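Local atomic coordinates of ABC sugar transporter, periplasmic sugar binding protein (Legionella pneumophila subsp. pneumophila, PDB entry 3ROT), a protein that probably binds a sugar in the periplasm as the solute-binding component of an ABC transporter. Residues Gly151-Leu156 with Phe163-Val168. Numbering follows the deposited sequence.
Sequences GIKTIL and FEELDV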
loop_
_atom_site.group_PDB
_atom_site.type_symbol
_atom_site.label_atom_id
_atom_site.label_comp_id
_atom_site.label_asym_id
_atom_site.label_seq_id
_atom_site.Cartn_x
_atom_site.Cartn_y
_atom_site.Cartn_z
ATOM N N GLY A 151 -10.877 -5.326 23.296
ATOM C CA GLY A 151 -11.612 -6.573 23.244
ATOM C C GLY A 151 -10.688 -7.778 23.242
ATOM O O GLY A 151 -10.957 -8.786 23.888
ATOM N N ILE A 152 -9.585 -7.680 22.512
ATOM C CA ILE A 152 -8.650 -8.794 22.455
ATOM C C ILE A 152 -7.993 -9.025 23.820
ATOM O O ILE A 152 -7.935 -10.158 24.305
ATOM C CB ILE A 152 -7.576 -8.552 21.360
ATOM C CG1 ILE A 152 -8.237 -8.637 19.974
ATOM C CG2 ILE A 152 -6.446 -9.576 21.488
ATOM C CD1 ILE A 152 -7.352 -8.195 18.795
ATOM N N LYS A 153 -7.535 -7.944 24.440
ATOM C CA LYS A 153 -6.879 -8.015 25.741
ATOM C C LYS A 153 -7.748 -8.616 26.852
ATOM O O LYS A 153 -7.243 -9.339 27.707
ATOM C CB LYS A 153 -6.406 -6.619 26.150
ATOM C CG LYS A 153 -5.380 -6.038 25.197
ATOM C CD LYS A 153 -5.031 -4.614 25.557
ATOM C CE LYS A 153 -4.129 -3.994 24.505
ATOM N NZ LYS A 153 -3.885 -2.556 24.783
ATOM N N THR A 154 -9.044 -8.323 26.844
ATOM C CA THR A 154 -9.931 -8.872 27.867
ATOM C C THR A 154 -9.933 -10.398 27.795
ATOM O O THR A 154 -9.868 -11.075 28.823
ATOM C CB THR A 154 -11.386 -8.352 27.724
ATOM O OG1 THR A 154 -11.903 -8.698 26.434
ATOM C CG2 THR A 154 -11.430 -6.846 27.897
ATOM N N ILE A 155 -9.993 -10.947 26.584
ATOM C CA ILE A 155 -9.987 -12.394 26.438
ATOM C C ILE A 155 -8.639 -12.952 26.887
ATOM O O ILE A 155 -8.582 -13.934 27.620
ATOM C CB ILE A 155 -10.251 -12.820 24.978
ATOM C CG1 ILE A 155 -11.600 -12.260 24.503
ATOM C CG2 ILE A 155 -10.199 -14.337 24.862
ATOM C CD1 ILE A 155 -12.775 -12.545 25.436
ATOM N N LEU A 156 -7.557 -12.308 26.466
ATOM C CA LEU A 156 -6.218 -12.759 26.825
ATOM C C LEU A 156 -5.964 -12.684 28.321
ATOM O O LEU A 156 -5.300 -13.553 28.886
ATOM C CB LEU A 156 -5.158 -11.938 26.094
ATOM C CG LEU A 156 -5.133 -12.062 24.575
ATOM C CD1 LEU A 156 -3.985 -11.230 24.041
ATOM C CD2 LEU A 156 -4.984 -13.519 24.169
ATOM N N PHE A 163 0.588 -10.479 27.349
ATOM C CA PHE A 163 0.395 -9.734 26.110
ATOM C C PHE A 163 0.897 -8.306 26.210
ATOM O O PHE A 163 1.068 -7.771 27.303
ATOM C CB PHE A 163 -1.091 -9.723 25.738
ATOM C CG PHE A 163 -1.949 -8.935 26.694
ATOM C CD1 PHE A 163 -2.016 -7.546 26.611
ATOM C CD2 PHE A 163 -2.669 -9.580 27.697
ATOM C CE1 PHE A 163 -2.786 -6.806 27.514
ATOM C CE2 PHE A 163 -3.443 -8.848 28.607
ATOM C CZ PHE A 163 -3.499 -7.459 28.513
ATOM N N GLU A 164 1.116 -7.690 25.053
ATOM C CA GLU A 164 1.578 -6.313 24.995
ATOM C C GLU A 164 1.106 -5.702 23.682
ATOM O O GLU A 164 1.060 -6.388 22.662
ATOM C CB GLU A 164 3.109 -6.265 25.086
ATOM C CG GLU A 164 3.684 -4.891 25.446
ATOM C CD GLU A 164 5.151 -4.947 25.876
ATOM O OE1 GLU A 164 5.474 -5.706 26.820
ATOM O OE2 GLU A 164 5.984 -4.227 25.278
ATOM N N GLU A 165 0.721 -4.429 23.714
ATOM C CA GLU A 165 0.292 -3.743 22.502
ATOM C C GLU A 165 1.454 -2.903 22.005
ATOM O O GLU A 165 2.068 -2.151 22.760
ATOM C CB GLU A 165 -0.920 -2.844 22.749
ATOM C CG GLU A 165 -1.472 -2.227 21.459
ATOM C CD GLU A 165 -2.702 -1.346 21.671
ATOM O OE1 GLU A 165 -3.606 -1.742 22.436
ATOM O OE2 GLU A 165 -2.780 -0.263 21.055
ATOM N N LEU A 166 1.758 -3.041 20.725
ATOM C CA LEU A 166 2.858 -2.311 20.128
ATOM C C LEU A 166 2.384 -1.360 19.031
ATOM O O LEU A 166 1.649 -1.763 18.126
ATOM C CB LEU A 166 3.864 -3.312 19.555
ATOM C CG LEU A 166 5.075 -2.810 18.775
ATOM C CD1 LEU A 166 5.932 -1.912 19.659
ATOM C CD2 LEU A 166 5.871 -4.015 18.278
ATOM N N ASP A 167 2.795 -0.098 19.137
ATOM C CA ASP A 167 2.457 0.921 18.146
ATOM C C ASP A 167 3.470 0.776 17.015
ATOM O O ASP A 167 4.618 1.198 17.145
ATOM C CB ASP A 167 2.559 2.316 18.772
ATOM C CG ASP A 167 2.549 3.443 17.738
ATOM O OD1 ASP A 167 2.371 3.199 16.522
ATOM O OD2 ASP A 167 2.721 4.604 18.158
ATOM N N VAL A 168 3.045 0.182 15.906
ATOM C CA VAL A 168 3.953 -0.030 14.780
ATOM C C VAL A 168 3.843 1.000 13.663
ATOM O O VAL A 168 4.677 1.023 12.766
ATOM C CB VAL A 168 3.754 -1.439 14.162
ATOM C CG1 VAL A 168 4.100 -2.511 15.182
ATOM C CG2 VAL A 168 2.311 -1.605 13.697
#
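Lys153 reaches from helix 143-158 to the edge strand 162-167 and meets Glu165 in a salt bridge; the modelled NZ to Glu165 OE1 distance, 2.5 Å, is shorter than usual and its exact value doubtful. The lysine chain is extended beyond CG, which carries the ammonium group across the interface. Glu165 comes to meet it with CG anti to the backbone N (chi1 -174°), and the two side chains cross at about a right angle. Both carboxylate oxygens are engaged: OE1 takes the lysine, while OE2 is hydrogen-bonded to ND2 of Asn137, at the end of the neighbouring strand 132-137, which probably helps fix the carboxylate's orientation. Nearer the helix, Lys153 also crosses the Phe163 side chain roughly perpendicularly: CA sits over one ring face, while CB and CG lie on the same side, displaced to the CE1 rim (CG to CE1 3.6 Å). Leu156 adds an oblique contact, with CD1 3.7 Å from Phe163 CB. Within the helix, Thr154 OG1 donates to the carbonyl O of Gly151 at 2.7 Å, from above the carbonyl plane, and also pairs with NZ of Lys117. The axes of segments 151-156 and 163-167 approach to 9.9 Å and run at 165°, as consecutive elements of the beta-alpha-beta unit formed by strand 132-137, helix 143-158 and strand 162-167, in a parallel-sheet domain characteristic of the two-domain periplasmic binding protein fold.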